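N-acetyltransferase domain-containing protein (Xanthomonas campestris pv. campestris, PDB 2OZH) probably transfers an acyl group, most likely acetyl from acetyl-CoA, to an as yet unidentified acceptor, as expected of a GNAT-family acetyltransferase. Local coordinates at residues 21-24 and 25-29. Residues are numbered along the deposited sequence; the frame is centred on the assembly and turned at random. Where two conformers were deposited one is given.
Sequences RTLS and QDTDW. With EDO (1,2-ethanediol), chain F.
The indole of Trp29 meets Leu23 obliquely, the methyl CD2 of Leu23 lying 4.0 Å from Trp29 NE1 and 4.1 Å from its CZ2, while Thr27 CB sits 3.5 Å above one face of the ring, displaced toward the rim. Trp29 NE1 hydrogen-bonds to Asp74 OD1 on strand 69-77, which helps set the turn of the indole, and Trp29 also packs on Arg104 of the second subunit. Leu23 CD2 also reaches Thr27 CG2, so this one methyl touches both residues. These residues belong to the closing part of helix 16-26 of the GNAT fold and the loop after it; Thr22 and Leu23 lie against strand 69-77. Backbone bonds persist from Gln25 N to Arg21 O (2.9 Å) and from Asp26 N to Thr22 O (2.8 Å). At the next position a hydroxyl takes over: Thr27 OG1, which chi1 of 80° places between its backbone N and carbonyl carbon, donates in the carbonyl plane to a lone pair of Leu23 O at 2.7 Å and also bonds to Ala30 N. A water donates to Thr22 OG1 and Asp26 OD2, bridging side chains one helical turn apart, and bonds to O2 of a 1,2-ethanediol, probably from the crystallisation liquor; Thr22 OG1 additionally bonds to Leu18 O.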
ATOM      1  N   ARG A  21     -18.231  -4.331  12.415  1.00 10.11           N
ATOM      2  CA  ARG A  21     -18.495  -3.995  13.817  1.00  9.99           C
ATOM      3  C   ARG A  21     -17.206  -3.919  14.611  1.00 10.59           C
ATOM      4  O   ARG A  21     -17.003  -3.015  15.413  1.00 10.67           O
ATOM      5  CB  ARG A  21     -19.453  -5.033  14.431  1.00  9.96           C
ATOM      6  CG  ARG A  21     -20.868  -4.996  13.846  1.00 11.95           C
ATOM      7  CD  ARG A  21     -21.697  -6.356  14.083  1.00 13.39           C
ATOM      8  NE  ARG A  21     -22.845  -6.322  13.182  1.00 12.02           N
ATOM      9  CZ  ARG A  21     -23.181  -7.199  12.282  1.00 11.53           C
ATOM     10  NH1 ARG A  21     -22.570  -8.393  12.184  1.00 12.88           N
ATOM     11  NH2 ARG A  21     -24.129  -6.877  11.424  1.00 13.34           N
ATOM     12  N   THR A  22     -16.331  -4.896  14.399  1.00 10.58           N
ATOM     13  CA  THR A  22     -15.063  -4.966  15.134  1.00 10.08           C
ATOM     14  C   THR A  22     -14.204  -3.760  14.847  1.00 11.21           C
ATOM     15  O   THR A  22     -13.705  -3.089  15.765  1.00 11.47           O
ATOM     16  CB  THR A  22     -14.326  -6.263  14.809  1.00 10.39           C
ATOM     17  OG1 THR A  22     -15.087  -7.395  15.267  1.00 11.01           O
ATOM     18  CG2 THR A  22     -12.932  -6.283  15.450  1.00 10.72           C
ATOM     19  N   LEU A  23     -14.010  -3.472  13.570  1.00 10.63           N
ATOM     20  CA  LEU A  23     -13.158  -2.340  13.195  1.00 10.57           C
ATOM     21  C   LEU A  23     -13.761  -1.027  13.673  1.00 10.62           C
ATOM     22  O   LEU A  23     -13.068  -0.160  14.227  1.00 12.81           O
ATOM     23  CB  LEU A  23     -12.924  -2.311  11.679  1.00 11.43           C
ATOM     24  CG  LEU A  23     -12.089  -3.461  11.113  1.00 12.22           C
ATOM     25  CD1 LEU A  23     -11.918  -3.283   9.645  1.00 13.72           C
ATOM     26  CD2 LEU A  23     -10.723  -3.564  11.794  1.00 14.41           C
ATOM     27  N   SER A  24     -15.065  -0.852  13.475  1.00 11.53           N
ATOM     28  CA  SER A  24     -15.752   0.391  13.803  0.50 10.45           C
ATOM     29  C   SER A  24     -15.794   0.673  15.277  1.00 12.30           C
ATOM     30  O   SER A  24     -15.730   1.825  15.707  1.00 12.62           O
ATOM     31  CB  SER A  24     -17.201   0.337  13.309  0.50  9.38           C
ATOM     32  OG  SER A  24     -17.869   1.567  13.624  0.50  9.33           O
ATOM     33  N   GLN A  25     -15.974  -0.373  16.064  1.00 12.06           N
ATOM     34  CA  GLN A  25     -16.239  -0.202  17.494  1.00 12.65           C
ATOM     35  C   GLN A  25     -15.101  -0.564  18.411  1.00 13.36           C
ATOM     36  O   GLN A  25     -15.006   0.007  19.516  1.00 15.21           O
ATOM     37  CB  GLN A  25     -17.474  -1.013  17.873  1.00 12.53           C
ATOM     38  CG  GLN A  25     -18.699  -0.622  17.093  1.00 13.65           C
ATOM     39  CD  GLN A  25     -19.896  -1.480  17.354  1.00 16.06           C
ATOM     40  OE1 GLN A  25     -19.779  -2.692  17.557  1.00 14.98           O
ATOM     41  NE2 GLN A  25     -21.074  -0.871  17.302  1.00 13.49           N
ATOM     42  N   ASP A  26     -14.261  -1.517  18.019  1.00 12.16           N
ATOM     43  CA  ASP A  26     -13.250  -2.057  18.917  1.00 13.47           C
ATOM     44  C   ASP A  26     -11.813  -1.789  18.497  1.00 15.79           C
ATOM     45  O   ASP A  26     -10.904  -2.400  19.051  1.00 18.35           O
ATOM     46  CB  ASP A  26     -13.484  -3.552  19.067  1.00 14.42           C
ATOM     47  CG  ASP A  26     -14.814  -3.846  19.721  1.00 14.58           C
ATOM     48  OD1 ASP A  26     -15.083  -3.269  20.808  1.00 16.21           O
ATOM     49  OD2 ASP A  26     -15.636  -4.617  19.167  1.00 15.93           O
ATOM     50  N   THR A  27     -11.609  -0.853  17.574  1.00 14.11           N
ATOM     51  CA  THR A  27     -10.276  -0.412  17.179  1.00 15.13           C
ATOM     52  C   THR A  27     -10.222   1.106  17.196  1.00 17.32           C
ATOM     53  O   THR A  27     -11.209   1.768  16.968  1.00 18.62           O
ATOM     54  CB  THR A  27      -9.838  -0.935  15.786  1.00 15.01           C
ATOM     55  OG1 THR A  27     -10.422  -0.151  14.733  1.00 15.53           O
ATOM     56  CG2 THR A  27     -10.144  -2.408  15.592  1.00 15.98           C
ATOM     57  N   ASP A  28      -9.036   1.675  17.418  1.00 17.52           N
ATOM     58  CA  ASP A  28      -8.931   3.116  17.259  1.00 19.21           C
ATOM     59  C   ASP A  28      -8.683   3.527  15.807  1.00 17.59           C
ATOM     60  O   ASP A  28      -9.221   4.560  15.335  1.00 19.47           O
ATOM     61  CB  ASP A  28      -7.905   3.723  18.212  1.00 21.97           C
ATOM     62  CG  ASP A  28      -6.535   3.166  18.058  1.00 24.94           C
ATOM     63  OD1 ASP A  28      -6.294   2.248  17.247  1.00 25.39           O
ATOM     64  OD2 ASP A  28      -5.648   3.690  18.780  1.00 28.13           O
ATOM     65  N   TRP A  29      -7.944   2.690  15.071  1.00 16.13           N
ATOM     66  CA  TRP A  29      -7.517   3.066  13.750  1.00 16.38           C
ATOM     67  C   TRP A  29      -8.666   3.084  12.753  1.00 18.39           C
ATOM     68  O   TRP A  29      -8.594   3.737  11.737  1.00 20.02           O
ATOM     69  CB  TRP A  29      -6.382   2.147  13.225  1.00 17.31           C
ATOM     70  CG  TRP A  29      -6.791   0.711  12.954  1.00 15.41           C
ATOM     71  CD1 TRP A  29      -7.371   0.250  11.824  1.00 15.94           C
ATOM     72  CD2 TRP A  29      -6.672  -0.409  13.825  1.00 15.22           C
ATOM     73  NE1 TRP A  29      -7.600  -1.112  11.908  1.00 15.39           N
ATOM     74  CE2 TRP A  29      -7.200  -1.534  13.141  1.00 14.44           C
ATOM     75  CE3 TRP A  29      -6.177  -0.590  15.127  1.00 17.88           C
ATOM     76  CZ2 TRP A  29      -7.223  -2.817  13.703  1.00 16.39           C
ATOM     77  CZ3 TRP A  29      -6.214  -1.870  15.675  1.00 18.09           C
ATOM     78  CH2 TRP A  29      -6.718  -2.952  14.966  1.00 20.00           C
TER
HETATM   79  C1  EDO F 302     -10.046  -6.530  18.792  1.00 34.08           C
HETATM   80  O1  EDO F 302     -10.018  -5.413  17.918  1.00 38.97           O
HETATM   81  C2  EDO F 302     -11.140  -7.515  18.412  1.00 32.12           C
HETATM   82  O2  EDO F 302     -12.282  -7.417  19.295  1.00 24.21           O
HETATM   83  O   HOH W   1     -14.702  -7.023  18.183  1.00 17.30           O